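Local coordinates for neural-cadherin (Drosophila melanogaster, PDB 3UBH), which mediates calcium-dependent, mainly homophilic adhesion between cells, this piece being four consecutive cadherin repeats of its long extracellular region, at residues 101-106 and 139-144; 226-231 and 278-283; 289-294 and 312-317. All coordinates share one frame; numbering follows the deposited sequence.

Interaction 1: residues 101-106 and 139-144; sequences VKDVND and DPDTDH. With CA (calcium ion), chain C; CA (calcium ion), chain D; CA (calcium ion), chain B.
D141 turns CG anti to its carbonyl carbon (chi1 -69°), whereas D103 and N105 hold CG anti to the backbone N (chi1 -165° and -166°); D103 thereby faces one calcium ion, N105 a second, and D141 both. This is the calcium-filled linker of two successive cadherin domains: 103-106 opens the DXNDN-type linker of the first, and D139 and D141 form the DXD motif of the second. D141 bridges: OD2 binds the chain C calcium at 2.3 Å, and OD1 reaches the chain D calcium at 2.6 Å. V104 O meets the chain C ion at 2.1 Å, joined there by D103 OD1 and D106 OD1, with E18 and E66 adding further oxygens. N105 OD1 binds the chain D ion at 2.4 Å, the side chains of N105 and D141 crossing at about a right angle. D106 OD2 goes on to the chain B ion, so one carboxylate spans two metals. Protein bonds reinforce the bridge: T142 N donates to D103 OD2 over 3.2 Å, nearly in line with its C-O bond, and D106 N gives D141 OD2 a weak bond. In an Asx turn, D141 N reaches D139 OD1 at 2.9 Å on the anti side of that carboxylate.

Interaction 2: residues 226-231 and 278-283; sequences AEIPEN and KELDFE. With CA (calcium ion), chain E; CA (calcium ion), chain F.
I228 makes the first contact: its CD1 meets CD1 of L280 at 4.0 Å, the two side chains crossing at about a right angle. One residue on, P229 directs its side chain away from 278-283 and offers mainly its carbonyl, with O 4.1 Å from L280 CD1. L280 thus lays an apolar branch against this end of the strand, and its CB also lies against the backbone O of E230.

E230 has the largest share of the contact. Its CG sits between the backbone N and the carbonyl carbon (chi1 73°), and the chain beyond is extended, which delivers the carboxylate to the far segment. OE1 is gripped twice: it binds the chain E calcium at 2.6 Å and accepts from F282 N at 2.8 Å. That donor stands above the carboxylate plane, 43° out of it, so the bond steadies the group from one face while the metals hold its oxygens. OE2 binds the chain F calcium at 2.4 Å. D281 OD2 reaches the chain E ion at 2.1 Å, and E283, bent at chi2, chelates the chain F ion with both oxygens while sharing OE1 with the chain E ion. The like-charged carboxylates of E230 and E283, their planes 64° apart, are probably kept close by the cations they share. These residues match the conserved E and DRE-type calcium motifs of cadherin repeats, here with F282 at the middle position; D316, V317, D319 and D353 complete the two sites.

Within the fold, 226-229 is the end of edge strand 224-229, parallel to strand 305-315 and bonded to it through R313 and T315, while 278-283 lies in the loop between strands 273-276 and 290-298.

Interaction 3: residues 289-294 and 312-317; sequences HVYSLI and IRVTDV. With CA (calcium ion), chain F.
Y291 and I312 form an antiparallel hydrogen-bonded pair, CA atoms 4.9 Å apart, in the hairpin of strands 290-298 and 305-315, the last two strands of this cadherin repeat's Greek-key β-sandwich. The short strand axes run at 161° and approach to 4.7 Å. Two bonds close the pair, Y291 N to I312 O and I312 N to Y291 O, and V314 N to H289 O adds a third at 2.9 Å.

Traced outward, the tyrosine's CB lies 4.1 Å from CB of I312 and also touches that residue's carbonyl oxygen. Because CG is anti to the carbonyl carbon (chi1 -79°), the ring leans along the neighbouring strand toward V314. CD1 is 3.9 Å from I312 O, which sits at the ring edge near its plane. CE1 reaches CG2 of V314 at 3.8 Å, approached obliquely. Past V314 the ring carries on, and the Y291 side chain also touches T264 in a loop. Farther along the same face, L293 CD1 meets I312 CD1 at 4.0 Å.

On the other face, V290 and R313 lie side by side, with V290 CG2 against R313 CG and 3.6 Å from NH1. The guanidinium forms a salt bridge beyond the hairpin, to E225.

Past the strand end, D316 OD1 and V317 O bind the chain F calcium, and S354 N donates to D316 OD2. The chemistry is therefore divided: between the strands, backbone hydrogen bonds set the register and hydrocarbon contacts fill the buried face, whereas the calcium-binding oxygens lie past the strand end and R313 keeps its charge on the other face.

Overall arrangement
The contacts follow one another along the chain of four cadherin domains and mark its two calcium-filled junctions. Interaction 1 joins the first domain to the second; its centre lies about 47 Å from that of interaction 2 and about 44 Å from that of interaction 3. Interactions 2 and 3, centres about 7 Å apart, belong to the third domain and face the fourth, whose D353 also binds the chain F calcium. They share that ion and a sheet in which strands 224-229 and 305-315 are neighbours; I228 N probably bonds R313 O at 2.9 Å. The second-to-third linker is calcium-free, so any stiffening by calcium is probably confined to the other two.

Interaction 1: residues 101-106 and 139-144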
# COMPACT_ATOMS: atom_id res chain seq x y z
N VAL A 101 -28.28 11.18 9.25
CA VAL A 101 -28.16 10.09 8.29
C VAL A 101 -28.63 8.81 8.94
O VAL A 101 -28.08 8.38 9.96
CB VAL A 101 -26.72 9.92 7.80
CG1 VAL A 101 -26.63 8.81 6.76
CG2 VAL A 101 -26.18 11.23 7.24
N LYS A 102 -29.66 8.19 8.36
CA LYS A 102 -30.19 6.94 8.90
C LYS A 102 -29.54 5.69 8.29
O LYS A 102 -29.20 5.66 7.10
CB LYS A 102 -31.72 6.90 8.81
CG LYS A 102 -32.42 7.85 9.79
CD LYS A 102 -32.42 7.30 11.22
CE LYS A 102 -32.20 8.42 12.25
NZ LYS A 102 -32.63 8.03 13.64
N ASP A 103 -29.36 4.67 9.13
CA ASP A 103 -28.72 3.43 8.71
C ASP A 103 -29.54 2.65 7.70
O ASP A 103 -30.77 2.60 7.77
CB ASP A 103 -28.41 2.55 9.92
CG ASP A 103 -27.42 1.43 9.60
OD1 ASP A 103 -26.64 1.55 8.63
OD2 ASP A 103 -27.41 0.42 10.34
N VAL A 104 -28.85 2.06 6.73
CA VAL A 104 -29.44 1.08 5.84
C VAL A 104 -28.50 -0.12 5.86
O VAL A 104 -27.27 0.04 5.85
CB VAL A 104 -29.56 1.62 4.38
CG1 VAL A 104 -30.13 0.56 3.44
CG2 VAL A 104 -30.43 2.86 4.32
N ASN A 105 -29.07 -1.32 5.91
CA ASN A 105 -28.31 -2.54 5.78
C ASN A 105 -27.71 -2.67 4.37
O ASN A 105 -28.30 -3.31 3.50
CB ASN A 105 -29.19 -3.73 6.11
CG ASN A 105 -28.41 -5.00 6.31
OD1 ASN A 105 -27.41 -5.24 5.64
ND2 ASN A 105 -28.85 -5.83 7.25
N ASP A 106 -26.53 -2.09 4.16
CA ASP A 106 -25.98 -1.91 2.81
C ASP A 106 -24.59 -2.51 2.63
O ASP A 106 -24.00 -2.39 1.54
CB ASP A 106 -25.97 -0.42 2.45
CG ASP A 106 -24.99 0.39 3.31
OD1 ASP A 106 -24.85 0.14 4.53
OD2 ASP A 106 -24.36 1.31 2.76
N ASP A 139 -20.63 -8.33 10.39
CA ASP A 139 -21.38 -7.48 9.47
C ASP A 139 -21.44 -6.06 10.01
O ASP A 139 -21.88 -5.84 11.14
CB ASP A 139 -22.80 -8.03 9.26
CG ASP A 139 -23.58 -7.26 8.19
OD1 ASP A 139 -23.95 -6.09 8.43
OD2 ASP A 139 -23.83 -7.83 7.11
N PRO A 140 -21.00 -5.09 9.20
CA PRO A 140 -20.84 -3.71 9.63
C PRO A 140 -22.14 -3.03 10.03
O PRO A 140 -22.08 -2.05 10.77
CB PRO A 140 -20.24 -3.03 8.39
CG PRO A 140 -19.67 -4.11 7.58
CD PRO A 140 -20.58 -5.26 7.80
N ASP A 141 -23.28 -3.51 9.54
CA ASP A 141 -24.58 -2.85 9.75
C ASP A 141 -25.12 -3.08 11.16
O ASP A 141 -24.88 -4.12 11.75
CB ASP A 141 -25.61 -3.32 8.73
CG ASP A 141 -25.31 -2.82 7.33
OD1 ASP A 141 -25.04 -3.66 6.45
OD2 ASP A 141 -25.35 -1.59 7.11
N THR A 142 -25.87 -2.11 11.67
CA THR A 142 -26.35 -2.13 13.06
C THR A 142 -27.28 -3.31 13.38
O THR A 142 -27.11 -3.98 14.40
CB THR A 142 -27.05 -0.80 13.43
OG1 THR A 142 -28.08 -0.52 12.47
CG2 THR A 142 -26.05 0.36 13.45
N ASP A 143 -28.22 -3.57 12.48
CA ASP A 143 -29.25 -4.60 12.67
C ASP A 143 -29.00 -5.91 11.91
O ASP A 143 -29.95 -6.57 11.50
CB ASP A 143 -30.63 -4.03 12.31
CG ASP A 143 -30.84 -3.89 10.78
OD1 ASP A 143 -32.00 -4.10 10.34
OD2 ASP A 143 -29.88 -3.57 10.03
N HIS A 144 -27.74 -6.30 11.73
CA HIS A 144 -27.39 -7.53 11.00
C HIS A 144 -28.04 -8.81 11.55
O HIS A 144 -28.47 -8.87 12.70
CB HIS A 144 -25.88 -7.71 10.93
CG HIS A 144 -25.23 -7.86 12.27
ND1 HIS A 144 -25.34 -9.01 13.03
CD2 HIS A 144 -24.44 -7.02 12.97
CE1 HIS A 144 -24.65 -8.86 14.14
NE2 HIS A 144 -24.10 -7.66 14.14
CA CA C . -25.48 0.67 6.81
CA CA D . -25.28 -6.22 6.32
CA CA B . -22.61 2.21 4.18

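Interaction 2: residues 226-231 and 278-283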
# COMPACT_ATOMS: atom_id res chain seq x y z
N ALA A 226 7.94 -8.96 1.43
CA ALA A 226 8.55 -7.85 2.15
C ALA A 226 9.50 -7.06 1.26
O ALA A 226 10.34 -7.65 0.57
CB ALA A 226 9.29 -8.37 3.37
N GLU A 227 9.39 -5.73 1.27
CA GLU A 227 10.29 -4.88 0.50
C GLU A 227 11.21 -4.14 1.47
O GLU A 227 10.75 -3.33 2.27
CB GLU A 227 9.50 -3.89 -0.37
CG GLU A 227 10.35 -2.97 -1.26
CD GLU A 227 9.50 -2.03 -2.13
OE1 GLU A 227 8.63 -2.50 -2.90
OE2 GLU A 227 9.69 -0.80 -2.04
N ILE A 228 12.51 -4.42 1.40
CA ILE A 228 13.48 -3.79 2.30
C ILE A 228 14.54 -3.01 1.55
O ILE A 228 14.84 -3.33 0.40
CB ILE A 228 14.15 -4.83 3.24
CG1 ILE A 228 14.96 -5.86 2.43
CG2 ILE A 228 13.10 -5.50 4.15
CD1 ILE A 228 15.77 -6.83 3.29
N PRO A 229 15.12 -1.98 2.19
CA PRO A 229 16.18 -1.23 1.51
C PRO A 229 17.54 -1.93 1.58
O PRO A 229 17.85 -2.59 2.57
CB PRO A 229 16.21 0.10 2.27
CG PRO A 229 15.76 -0.24 3.64
CD PRO A 229 14.82 -1.42 3.52
N GLU A 230 18.34 -1.75 0.53
CA GLU A 230 19.69 -2.31 0.41
C GLU A 230 20.65 -1.96 1.56
O GLU A 230 21.68 -2.62 1.73
CB GLU A 230 20.33 -1.90 -0.93
CG GLU A 230 20.78 -0.44 -1.03
CD GLU A 230 21.74 -0.16 -2.18
OE1 GLU A 230 22.56 -1.04 -2.52
OE2 GLU A 230 21.69 0.96 -2.74
N ASN A 231 20.32 -0.94 2.32
CA ASN A 231 21.23 -0.45 3.34
C ASN A 231 20.83 -0.86 4.75
O ASN A 231 21.37 -0.34 5.73
CB ASN A 231 21.34 1.08 3.27
CG ASN A 231 20.05 1.79 3.68
OD1 ASN A 231 18.97 1.19 3.71
ND2 ASN A 231 20.17 3.06 4.01
N LYS A 278 23.52 -11.43 5.66
CA LYS A 278 24.63 -10.79 4.97
C LYS A 278 24.22 -9.38 4.53
O LYS A 278 23.07 -9.13 4.21
CB LYS A 278 25.05 -11.64 3.77
N GLU A 279 25.18 -8.46 4.54
CA GLU A 279 24.93 -7.09 4.06
C GLU A 279 24.55 -7.10 2.57
O GLU A 279 25.11 -7.86 1.79
CB GLU A 279 26.16 -6.21 4.32
CG GLU A 279 26.32 -5.78 5.80
CD GLU A 279 27.78 -5.71 6.28
OE1 GLU A 279 28.65 -5.18 5.54
OE2 GLU A 279 28.06 -6.17 7.42
N LEU A 280 23.59 -6.27 2.20
CA LEU A 280 23.10 -6.24 0.81
C LEU A 280 23.76 -5.18 -0.08
O LEU A 280 24.42 -4.26 0.40
CB LEU A 280 21.59 -6.06 0.80
CG LEU A 280 20.75 -7.06 1.58
CD1 LEU A 280 19.53 -6.36 2.16
CD2 LEU A 280 20.35 -8.23 0.70
N ASP A 281 23.59 -5.32 -1.40
CA ASP A 281 24.08 -4.35 -2.39
C ASP A 281 23.28 -4.41 -3.70
O ASP A 281 23.48 -5.31 -4.53
CB ASP A 281 25.58 -4.54 -2.64
CG ASP A 281 26.21 -3.37 -3.37
OD1 ASP A 281 27.30 -3.56 -3.96
OD2 ASP A 281 25.64 -2.26 -3.37
N PHE A 282 22.38 -3.45 -3.88
CA PHE A 282 21.57 -3.29 -5.09
C PHE A 282 22.45 -3.16 -6.32
O PHE A 282 22.02 -3.49 -7.43
CB PHE A 282 20.70 -2.04 -4.95
CG PHE A 282 19.66 -1.88 -6.02
CD1 PHE A 282 18.40 -2.46 -5.87
CD2 PHE A 282 19.91 -1.10 -7.14
CE1 PHE A 282 17.42 -2.29 -6.84
CE2 PHE A 282 18.94 -0.92 -8.12
CZ PHE A 282 17.69 -1.52 -7.97
N GLU A 283 23.67 -2.67 -6.12
CA GLU A 283 24.65 -2.49 -7.20
C GLU A 283 25.44 -3.76 -7.53
O GLU A 283 26.18 -3.80 -8.51
CB GLU A 283 25.60 -1.33 -6.87
CG GLU A 283 25.05 0.06 -7.16
CD GLU A 283 23.93 0.46 -6.22
OE1 GLU A 283 24.16 0.56 -4.99
OE2 GLU A 283 22.80 0.70 -6.71
CA CA E . 25.02 -0.30 -2.75
CA CA F . 22.35 2.24 -4.70

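Interaction 3: residues 289-294 and 312-317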
# COMPACT_ATOMS: atom_id res chain seq x y z
N HIS A 289 17.49 -8.59 -7.44
CA HIS A 289 16.68 -7.57 -6.80
C HIS A 289 15.43 -8.16 -6.14
O HIS A 289 14.84 -7.55 -5.24
CB HIS A 289 16.29 -6.50 -7.82
CG HIS A 289 17.45 -5.70 -8.32
ND1 HIS A 289 17.47 -5.11 -9.56
CD2 HIS A 289 18.64 -5.40 -7.74
CE1 HIS A 289 18.61 -4.47 -9.72
NE2 HIS A 289 19.34 -4.63 -8.63
N VAL A 290 15.05 -9.34 -6.61
CA VAL A 290 13.93 -10.08 -6.06
C VAL A 290 14.45 -11.43 -5.54
O VAL A 290 15.12 -12.16 -6.27
CB VAL A 290 12.81 -10.26 -7.12
CG1 VAL A 290 11.73 -11.23 -6.66
CG2 VAL A 290 12.22 -8.89 -7.51
N TYR A 291 14.17 -11.72 -4.28
CA TYR A 291 14.60 -12.97 -3.65
C TYR A 291 13.41 -13.92 -3.44
O TYR A 291 12.54 -13.65 -2.61
CB TYR A 291 15.22 -12.66 -2.29
CG TYR A 291 16.64 -12.17 -2.34
CD1 TYR A 291 16.95 -10.87 -2.77
CD2 TYR A 291 17.69 -12.99 -1.93
CE1 TYR A 291 18.28 -10.42 -2.81
CE2 TYR A 291 19.00 -12.55 -1.96
CZ TYR A 291 19.30 -11.27 -2.39
OH TYR A 291 20.61 -10.86 -2.42
N SER A 292 13.37 -15.01 -4.20
CA SER A 292 12.29 -16.01 -4.07
C SER A 292 12.69 -17.09 -3.08
O SER A 292 13.53 -17.93 -3.37
CB SER A 292 11.95 -16.64 -5.42
OG SER A 292 11.85 -15.66 -6.45
N LEU A 293 12.08 -17.06 -1.90
CA LEU A 293 12.42 -18.01 -0.84
C LEU A 293 11.30 -18.99 -0.51
O LEU A 293 10.11 -18.68 -0.67
CB LEU A 293 12.88 -17.27 0.42
CG LEU A 293 13.97 -16.20 0.26
CD1 LEU A 293 14.34 -15.56 1.59
CD2 LEU A 293 15.22 -16.77 -0.41
N ILE A 294 11.70 -20.17 -0.05
CA ILE A 294 10.78 -21.22 0.39
C ILE A 294 10.96 -21.42 1.90
O ILE A 294 12.06 -21.71 2.37
CB ILE A 294 11.05 -22.55 -0.37
CG1 ILE A 294 10.63 -22.43 -1.84
CG2 ILE A 294 10.39 -23.75 0.34
CD1 ILE A 294 9.13 -22.59 -2.15
N ILE A 312 11.16 -11.38 -1.29
CA ILE A 312 11.78 -10.16 -0.76
C ILE A 312 12.35 -9.30 -1.90
O ILE A 312 13.19 -9.76 -2.69
CB ILE A 312 12.89 -10.51 0.28
CG1 ILE A 312 12.24 -10.99 1.59
CG2 ILE A 312 13.78 -9.32 0.56
CD1 ILE A 312 13.13 -11.83 2.47
N ARG A 313 11.86 -8.06 -2.01
CA ARG A 313 12.38 -7.10 -2.98
C ARG A 313 13.32 -6.14 -2.27
O ARG A 313 13.01 -5.62 -1.20
CB ARG A 313 11.26 -6.32 -3.70
CG ARG A 313 10.46 -7.15 -4.70
CD ARG A 313 9.22 -6.41 -5.22
NE ARG A 313 8.10 -7.33 -5.46
CZ ARG A 313 7.91 -8.03 -6.58
NH1 ARG A 313 8.78 -7.93 -7.59
NH2 ARG A 313 6.87 -8.84 -6.70
N VAL A 314 14.47 -5.92 -2.88
CA VAL A 314 15.46 -5.01 -2.32
C VAL A 314 15.44 -3.75 -3.17
O VAL A 314 15.34 -3.82 -4.39
CB VAL A 314 16.85 -5.64 -2.31
CG1 VAL A 314 17.78 -4.83 -1.45
CG2 VAL A 314 16.78 -7.07 -1.80
N THR A 315 15.49 -2.59 -2.51
CA THR A 315 15.42 -1.30 -3.20
C THR A 315 16.73 -0.52 -3.19
O THR A 315 17.55 -0.66 -2.29
CB THR A 315 14.31 -0.40 -2.61
OG1 THR A 315 14.31 -0.52 -1.18
CG2 THR A 315 12.94 -0.80 -3.15
N ASP A 316 16.90 0.29 -4.23
CA ASP A 316 18.08 1.14 -4.40
C ASP A 316 18.06 2.29 -3.40
O ASP A 316 17.04 2.97 -3.24
CB ASP A 316 18.11 1.65 -5.86
CG ASP A 316 19.24 2.65 -6.13
OD1 ASP A 316 20.36 2.49 -5.60
OD2 ASP A 316 19.00 3.59 -6.92
N VAL A 317 19.17 2.50 -2.71
CA VAL A 317 19.38 3.75 -1.99
C VAL A 317 20.54 4.49 -2.65
O VAL A 317 21.39 3.87 -3.29
CB VAL A 317 19.63 3.55 -0.45
CG1 VAL A 317 18.61 2.59 0.14
CG2 VAL A 317 21.08 3.11 -0.16
CA CA F . 22.35 2.24 -4.70